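Local coordinates for ethanolamine utilization protein EutL (Clostridium perfringens, PDB 6ARD) that probably forms trimeric shell tiles of the bacterial microcompartment in which ethanolamine is broken down, at residues I15-S20 against H33-L38; K56-D61 against P92-S97. All coordinates share one frame; numbering follows the deposited sequence. Where two conformers were deposited one is given.

Contact 1 of 2, residues I15-S20 against H33-L38; sequences IISNVS and HKSLGL
Ile16 and Leu36 face each other as an antiparallel hydrogen-bonded pair where strand 10-17, at the edge of a four-stranded antiparallel sheet of the BMC fold, runs beside strand 35-41. The axes of the two short segments come within 4.6 Å, their directions at 166°. Two backbone bonds close the pair. Ile16 N gives to Leu36 O at 2.8 Å, and Leu36 N returns to Ile16 O over the same length. Weaker CA-H...O contacts, Ile15 CA to Leu36 O and Ser35 CA to Ile16 O, flank them.

Farther along, the chain turns at Asn18, whose backbone is in the left-handed region, and the next peptide swings back: Val19 N makes a hydrogen bond to Lys34 O at 3.1 Å. On the other edge of strand 35-41, a classic beta bulge sets Lys34 and Ser35 together opposite Gly89.

Apolar packing gathers on the face bearing Ile16, Leu36 and Leu38. CD1 of Ile16 meets CD1 of Leu38 at 3.8 Å, the two side chains slanting across one another, while CB of Ile16 lies 4.1 Å from CB of Leu36. Leu27 and Leu29 add to the cover of Leu36. The reverse face, with Ile15 and Ser35, is packed by helix 92-106.

A second subunit also reaches this edge, where NZ of its Lys166 hydrogen-bonds to Asn18 O and OD1 of its Asp162 accepts a hydrogen bond from Ser20 N. Val19 fills the corner between turn and strand: with CG1 set between its backbone N and carbonyl carbon (chi1 60°), CG2 is directed onto CD1 of Leu36 at 3.7 Å.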
ATOM      1  N   ILE B  15     -17.709 -15.712 -13.859  1.00 19.50           N
ATOM      2  CA  ILE B  15     -17.580 -17.107 -13.456  1.00 19.26           C
ATOM      3  C   ILE B  15     -16.545 -17.765 -14.352  1.00 17.54           C
ATOM      4  O   ILE B  15     -16.631 -17.675 -15.582  1.00 18.69           O
ATOM      5  CB  ILE B  15     -18.926 -17.850 -13.532  1.00 19.05           C
ATOM      6  CG1 ILE B  15     -19.893 -17.287 -12.488  1.00 21.59           C
ATOM      7  CG2 ILE B  15     -18.727 -19.360 -13.329  1.00 21.67           C
ATOM      8  CD1 ILE B  15     -21.276 -17.895 -12.528  1.00 24.46           C
ATOM      9  N   ILE B  16     -15.569 -18.419 -13.735  1.00 19.87           N
ATOM     10  CA  ILE B  16     -14.616 -19.261 -14.443  1.00 19.19           C
ATOM     11  C   ILE B  16     -15.073 -20.703 -14.294  1.00 23.62           C
ATOM     12  O   ILE B  16     -15.117 -21.240 -13.181  1.00 16.62           O
ATOM     13  CB  ILE B  16     -13.188 -19.080 -13.906  1.00 20.44           C
ATOM     14  CG1 ILE B  16     -12.695 -17.657 -14.180  1.00 20.16           C
ATOM     15  CG2 ILE B  16     -12.241 -20.105 -14.540  1.00 22.99           C
ATOM     16  CD1 ILE B  16     -11.409 -17.306 -13.456  1.00 22.45           C
ATOM     17  N   SER B  17     -15.420 -21.326 -15.410  1.00 21.83           N
ATOM     18  CA  SER B  17     -15.699 -22.750 -15.424  1.00 26.38           C
ATOM     19  C   SER B  17     -14.413 -23.497 -15.753  1.00 23.80           C
ATOM     20  O   SER B  17     -13.660 -23.095 -16.646  1.00 25.85           O
ATOM     21  CB  SER B  17     -16.786 -23.079 -16.447  1.00 27.53           C
ATOM     22  OG  SER B  17     -17.297 -24.381 -16.235  1.00 36.87           O
ATOM     23  N   ASN B  18     -14.148 -24.567 -15.003  1.00 23.96           N
ATOM     24  CA  ASN B  18     -13.002 -25.436 -15.260  1.00 28.19           C
ATOM     25  C   ASN B  18     -11.694 -24.645 -15.146  1.00 22.69           C
ATOM     26  O   ASN B  18     -10.980 -24.409 -16.120  1.00 21.61           O
ATOM     27  CB  ASN B  18     -13.144 -26.100 -16.638  1.00 28.72           C
ATOM     28  CG  ASN B  18     -11.923 -26.916 -17.031  1.00 28.67           C
ATOM     29  OD1 ASN B  18     -11.375 -26.751 -18.123  1.00 26.19           O
ATOM     30  ND2 ASN B  18     -11.489 -27.798 -16.139  1.00 39.91           N
ATOM     31  N   VAL B  19     -11.404 -24.238 -13.908  1.00 20.84           N
ATOM     32  CA  VAL B  19     -10.228 -23.413 -13.655  1.00 25.41           C
ATOM     33  C   VAL B  19      -8.968 -24.194 -14.004  1.00 25.16           C
ATOM     34  O   VAL B  19      -8.840 -25.385 -13.694  1.00 22.95           O
ATOM     35  CB  VAL B  19     -10.208 -22.933 -12.194  1.00 26.77           C
ATOM     36  CG1 VAL B  19     -10.166 -24.114 -11.228  1.00 31.87           C
ATOM     37  CG2 VAL B  19      -9.034 -21.997 -11.954  1.00 19.94           C
ATOM     38  N   SER B  20      -8.027 -23.515 -14.652  1.00 26.86           N
ATOM     39  CA  SER B  20      -6.816 -24.177 -15.108  1.00 25.80           C
ATOM     40  C   SER B  20      -6.026 -24.708 -13.911  1.00 24.85           C
ATOM     41  O   SER B  20      -6.024 -24.086 -12.842  1.00 24.37           O
ATOM     42  CB  SER B  20      -5.954 -23.213 -15.924  1.00 22.20           C
ATOM     43  OG  SER B  20      -5.614 -22.072 -15.161  1.00 29.00           O
ATOM     44  N   HIS B  33     -12.565 -27.976  -5.998  1.00 38.59           N
ATOM     45  CA  HIS B  33     -12.882 -26.633  -6.482  1.00 31.34           C
ATOM     46  C   HIS B  33     -12.662 -26.612  -7.990  1.00 31.95           C
ATOM     47  O   HIS B  33     -11.524 -26.562  -8.462  1.00 34.20           O
ATOM     48  CB  HIS B  33     -12.017 -25.588  -5.787  1.00 31.83           C
ATOM     49  CG  HIS B  33     -12.392 -25.335  -4.359  1.00 36.54           C
ATOM     50  ND1 HIS B  33     -11.492 -24.867  -3.427  1.00 35.57           N
ATOM     51  CD2 HIS B  33     -13.573 -25.465  -3.709  1.00 40.25           C
ATOM     52  CE1 HIS B  33     -12.099 -24.729  -2.262  1.00 35.14           C
ATOM     53  NE2 HIS B  33     -13.363 -25.086  -2.405  1.00 40.71           N
ATOM     54  N   LYS B  34     -13.756 -26.648  -8.752  1.00 28.77           N
ATOM     55  CA  LYS B  34     -13.680 -26.701 -10.206  1.00 32.26           C
ATOM     56  C   LYS B  34     -14.100 -25.409 -10.890  1.00 30.06           C
ATOM     57  O   LYS B  34     -13.748 -25.207 -12.056  1.00 28.96           O
ATOM     58  CB  LYS B  34     -14.552 -27.847 -10.744  1.00 31.56           C
ATOM     59  CG  LYS B  34     -14.193 -29.223 -10.193  1.00 38.90           C
ATOM     60  CD  LYS B  34     -12.796 -29.659 -10.625  1.00 51.11           C
ATOM     61  CE  LYS B  34     -12.266 -30.798  -9.769  1.00 58.54           C
ATOM     62  NZ  LYS B  34     -12.651 -32.140 -10.282  1.00 55.15           N
ATOM     63  N   SER B  35     -14.829 -24.537 -10.199  1.00 18.96           N
ATOM     64  CA  SER B  35     -15.329 -23.301 -10.778  1.00 20.77           C
ATOM     65  C   SER B  35     -15.066 -22.155  -9.815  1.00 20.30           C
ATOM     66  O   SER B  35     -15.086 -22.333  -8.592  1.00 16.52           O
ATOM     67  CB  SER B  35     -16.835 -23.390 -11.082  1.00 23.50           C
ATOM     68  OG  SER B  35     -17.145 -24.578 -11.792  1.00 28.07           O
ATOM     69  N   LEU B  36     -14.827 -20.974 -10.374  1.00 13.13           N
ATOM     70  CA  LEU B  36     -14.568 -19.785  -9.579  1.00 19.33           C
ATOM     71  C   LEU B  36     -15.604 -18.715  -9.889  1.00 20.00           C
ATOM     72  O   LEU B  36     -16.076 -18.590 -11.023  1.00 18.14           O
ATOM     73  CB  LEU B  36     -13.166 -19.224  -9.843  1.00 15.26           C
ATOM     74  CG  LEU B  36     -11.987 -20.128  -9.476  1.00 18.84           C
ATOM     75  CD1 LEU B  36     -10.678 -19.440  -9.836  1.00 17.42           C
ATOM     76  CD2 LEU B  36     -12.017 -20.513  -8.003  1.00 18.34           C
ATOM     77  N   GLY B  37     -15.943 -17.942  -8.864  1.00 14.34           N
ATOM     78  CA  GLY B  37     -16.765 -16.764  -9.038  1.00 17.05           C
ATOM     79  C   GLY B  37     -15.997 -15.534  -8.610  1.00 15.68           C
ATOM     80  O   GLY B  37     -15.618 -15.410  -7.442  1.00 16.35           O
ATOM     81  N   LEU B  38     -15.747 -14.627  -9.552  1.00 15.92           N
ATOM     82  CA  LEU B  38     -14.971 -13.422  -9.298  1.00 14.89           C
ATOM     83  C   LEU B  38     -15.913 -12.241  -9.118  1.00 12.60           C
ATOM     84  O   LEU B  38     -16.915 -12.123  -9.829  1.00 12.06           O
ATOM     85  CB  LEU B  38     -14.015 -13.136 -10.457  1.00 15.43           C
ATOM     86  CG  LEU B  38     -13.178 -14.297 -11.000  1.00 15.59           C
ATOM     87  CD1 LEU B  38     -12.452 -13.852 -12.253  1.00 23.21           C
ATOM     88  CD2 LEU B  38     -12.188 -14.805  -9.975  1.00 18.04           C
TER

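Contact 2 of 2, residues K56-D61 against P92-S97; sequences KAAEVD and PAEVRS
The inverse gamma turn centred on Glu59, in the link between helix 44-57 and strand 61-67, rests against the first turns of helix 92-106, and Glu94 makes the connection. OE2 of Glu94 accepts from Glu59 N at 2.9 Å, nearly straight at 170°, using the lone pair anti to the other carboxylate oxygen. The carboxylate thus holds a backbone N-H of the turn.

Glu94 reaches the turn by a bent route. Its CG is trans to the backbone N (chi1 -161°), and a kink at chi2 of 60° brings the carboxylate round to the turn, while CG itself lies alongside Glu59, 3.8 Å from Glu59 CB. The same OE2 also touches the neighbouring residue, with Ala58 CA at 3.5 Å and the methyl CB slightly farther off. The oxygen is thus seated at the Ala58-Glu59 peptide. The carboxylate of Glu59 leads away from the contact, which keeps its OE1 6.2 Å from OE2 of Glu94 and probably limits repulsion between the two acids.

In the BMC fold, helices pack over a face of the antiparallel sheet; here Val95, turned away from the 56-61 segment, and Pro92 touch Ser35 of strand 35-41. Val60 approaches from the turn side, its CG1 resting on the helix backbone 3.9 Å from Glu94 O and a little farther from Val95 CA. Within the turn, Val60 N makes a weak bond to Ala58 O.

The helix start has its own polar ties: Ser91 OG hydrogen-bonds to Glu94 N, and Ala93 O accepts the backbone bond from Ser97 N at 3.0 Å. In one of two conformers of Ser97, its OG also gives to Ala93 O.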
ATOM      1  N   LYS B  56     -23.436 -19.713   3.481  1.00 18.13           N
ATOM      2  CA  LYS B  56     -24.406 -20.407   4.323  1.00 26.43           C
ATOM      3  C   LYS B  56     -25.442 -21.177   3.512  1.00 22.08           C
ATOM      4  O   LYS B  56     -25.889 -22.242   3.950  1.00 27.64           O
ATOM      5  CB  LYS B  56     -25.121 -19.421   5.254  1.00 24.74           C
ATOM      6  CG  LYS B  56     -24.224 -18.794   6.318  1.00 23.42           C
ATOM      7  CD  LYS B  56     -25.004 -17.876   7.257  1.00 29.26           C
ATOM      8  CE  LYS B  56     -25.489 -16.603   6.584  1.00 32.48           C
ATOM      9  NZ  LYS B  56     -26.208 -15.716   7.549  1.00 28.85           N
ATOM     10  N   ALA B  57     -25.845 -20.662   2.351  1.00 20.52           N
ATOM     11  CA  ALA B  57     -26.875 -21.289   1.532  1.00 26.26           C
ATOM     12  C   ALA B  57     -26.330 -22.029   0.313  1.00 25.20           C
ATOM     13  O   ALA B  57     -27.112 -22.674  -0.392  1.00 21.86           O
ATOM     14  CB  ALA B  57     -27.910 -20.249   1.079  1.00 37.96           C
ATOM     15  N   ALA B  58     -25.033 -21.933   0.023  1.00 21.63           N
ATOM     16  CA  ALA B  58     -24.479 -22.554  -1.173  1.00 24.97           C
ATOM     17  C   ALA B  58     -23.161 -23.245  -0.853  1.00 18.30           C
ATOM     18  O   ALA B  58     -22.501 -22.948   0.145  1.00 18.67           O
ATOM     19  CB  ALA B  58     -24.267 -21.520  -2.285  1.00 17.77           C
ATOM     20  N   GLU B  59     -22.783 -24.176  -1.731  1.00 20.01           N
ATOM     21  CA  GLU B  59     -21.544 -24.940  -1.574  1.00 19.50           C
ATOM     22  C   GLU B  59     -20.384 -24.185  -2.222  1.00 17.92           C
ATOM     23  O   GLU B  59     -19.842 -24.563  -3.262  1.00 21.63           O
ATOM     24  CB  GLU B  59     -21.701 -26.337  -2.163  1.00 22.46           C
ATOM     25  CG  GLU B  59     -20.464 -27.217  -2.019  1.00 25.24           C
ATOM     26  CD  GLU B  59     -19.979 -27.327  -0.585  1.00 28.55           C
ATOM     27  OE1 GLU B  59     -20.802 -27.168   0.340  1.00 32.69           O
ATOM     28  OE2 GLU B  59     -18.771 -27.571  -0.384  1.00 38.30           O
ATOM     29  N   VAL B  60     -20.008 -23.090  -1.575  1.00 16.73           N
ATOM     30  CA  VAL B  60     -18.914 -22.252  -2.039  1.00 20.14           C
ATOM     31  C   VAL B  60     -18.041 -21.911  -0.844  1.00 18.34           C
ATOM     32  O   VAL B  60     -18.513 -21.831   0.295  1.00 17.24           O
ATOM     33  CB  VAL B  60     -19.412 -20.964  -2.733  1.00 19.47           C
ATOM     34  CG1 VAL B  60     -20.144 -21.302  -4.024  1.00 18.14           C
ATOM     35  CG2 VAL B  60     -20.316 -20.165  -1.795  1.00 23.61           C
ATOM     36  N   ASP B  61     -16.761 -21.695  -1.116  1.00 14.11           N
ATOM     37  CA  ASP B  61     -15.809 -21.242  -0.119  1.00 19.65           C
ATOM     38  C   ASP B  61     -15.153 -19.957  -0.599  1.00 16.19           C
ATOM     39  O   ASP B  61     -14.943 -19.759  -1.800  1.00 14.24           O
ATOM     40  CB  ASP B  61     -14.733 -22.301   0.151  1.00 22.44           C
ATOM     41  CG  ASP B  61     -15.313 -23.612   0.643  1.00 29.21           C
ATOM     42  OD1 ASP B  61     -16.194 -23.580   1.528  1.00 33.02           O
ATOM     43  OD2 ASP B  61     -14.897 -24.676   0.135  1.00 41.14           O
ATOM     44  N   PRO B  92     -20.146 -24.436 -12.024  1.00 20.21           N
ATOM     45  CA  PRO B  92     -20.529 -23.039 -12.282  1.00 22.89           C
ATOM     46  C   PRO B  92     -21.939 -22.712 -11.828  1.00 21.28           C
ATOM     47  O   PRO B  92     -22.228 -21.551 -11.513  1.00 23.55           O
ATOM     48  CB  PRO B  92     -20.370 -22.905 -13.803  1.00 23.23           C
ATOM     49  CG  PRO B  92     -20.482 -24.288 -14.321  1.00 26.65           C
ATOM     50  CD  PRO B  92     -19.884 -25.174 -13.272  1.00 24.61           C
ATOM     51  N   ALA B  93     -22.829 -23.704 -11.781  1.00 25.01           N
ATOM     52  CA  ALA B  93     -24.191 -23.450 -11.325  1.00 22.20           C
ATOM     53  C   ALA B  93     -24.213 -23.138  -9.836  1.00 22.23           C
ATOM     54  O   ALA B  93     -24.893 -22.202  -9.400  1.00 17.82           O
ATOM     55  CB  ALA B  93     -25.085 -24.648 -11.639  1.00 25.04           C
ATOM     56  N   GLU B  94     -23.472 -23.912  -9.040  1.00 17.46           N
ATOM     57  CA  GLU B  94     -23.393 -23.643  -7.610  1.00 19.00           C
ATOM     58  C   GLU B  94     -22.704 -22.307  -7.345  1.00 21.17           C
ATOM     59  O   GLU B  94     -23.119 -21.557  -6.455  1.00 14.12           O
ATOM     60  CB  GLU B  94     -22.675 -24.795  -6.908  1.00 18.62           C
ATOM     61  CG  GLU B  94     -22.911 -24.865  -5.414  1.00 21.95           C
ATOM     62  CD  GLU B  94     -24.379 -25.032  -5.036  1.00 22.07           C
ATOM     63  OE1 GLU B  94     -25.208 -25.343  -5.918  1.00 20.26           O
ATOM     64  OE2 GLU B  94     -24.703 -24.848  -3.844  1.00 18.84           O
ATOM     65  N   VAL B  95     -21.634 -22.005  -8.088  1.00 17.49           N
ATOM     66  CA  VAL B  95     -20.978 -20.705  -7.954  1.00 19.24           C
ATOM     67  C   VAL B  95     -21.953 -19.584  -8.302  1.00 19.11           C
ATOM     68  O   VAL B  95     -21.982 -18.539  -7.638  1.00 17.85           O
ATOM     69  CB  VAL B  95     -19.709 -20.656  -8.830  1.00 22.10           C
ATOM     70  CG1 VAL B  95     -19.144 -19.237  -8.897  1.00 21.74           C
ATOM     71  CG2 VAL B  95     -18.665 -21.625  -8.297  1.00 15.77           C
ATOM     72  N   ARG B  96     -22.767 -19.783  -9.341  1.00 19.15           N
ATOM     73  CA  ARG B  96     -23.776 -18.793  -9.704  1.00 16.95           C
ATOM     74  C   ARG B  96     -24.745 -18.571  -8.555  1.00 18.58           C
ATOM     75  O   ARG B  96     -25.132 -17.434  -8.267  1.00 20.21           O
ATOM     76  CB  ARG B  96     -24.511 -19.254 -10.965  1.00 23.89           C
ATOM     77  CG  ARG B  96     -25.647 -18.349 -11.443  1.00 32.56           C
ATOM     78  CD  ARG B  96     -26.313 -18.884 -12.728  1.00 40.73           C
ATOM     79  NE  ARG B  96     -25.449 -18.855 -13.906  1.00 60.99           N
ATOM     80  CZ  ARG B  96     -25.409 -17.847 -14.775  1.00 68.21           C
ATOM     81  NH1 ARG B  96     -24.588 -17.894 -15.816  1.00 69.49           N
ATOM     82  NH2 ARG B  96     -26.215 -16.802 -14.634  1.00 68.53           N
ATOM     83  N   SER B  97     -25.144 -19.643  -7.872  0.76 18.59           N
ATOM     84  CA  SER B  97     -26.035 -19.489  -6.726  0.76 19.01           C
ATOM     85  C   SER B  97     -25.362 -18.666  -5.634  0.76 17.28           C
ATOM     86  O   SER B  97     -25.976 -17.766  -5.050  0.76 18.97           O
ATOM     87  CB  SER B  97     -26.454 -20.865  -6.196  0.76 18.11           C
ATOM     88  OG  SER B  97     -27.156 -21.596  -7.189  0.76 17.37           O
TER

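Both contacts belong to the same end of the chain, their centres 11 Å apart, and the sheet and helix 92-106 join them. Contact 1 is largely buried and depends on paired backbones with aliphatic side chains; contact 2 is smaller and partly exposed, held by one carboxylate and light packing. Strand 35-41 serves contact 1 directly and supports the helix of contact 2: Val95 CG1 lies 3.4 Å from Gly37 CA. A polar tie also spans them, as His33 NE2 and Asp61 OD2 probably hydrogen-bond at 3.0 Å. Contact 1 also borders a second subunit.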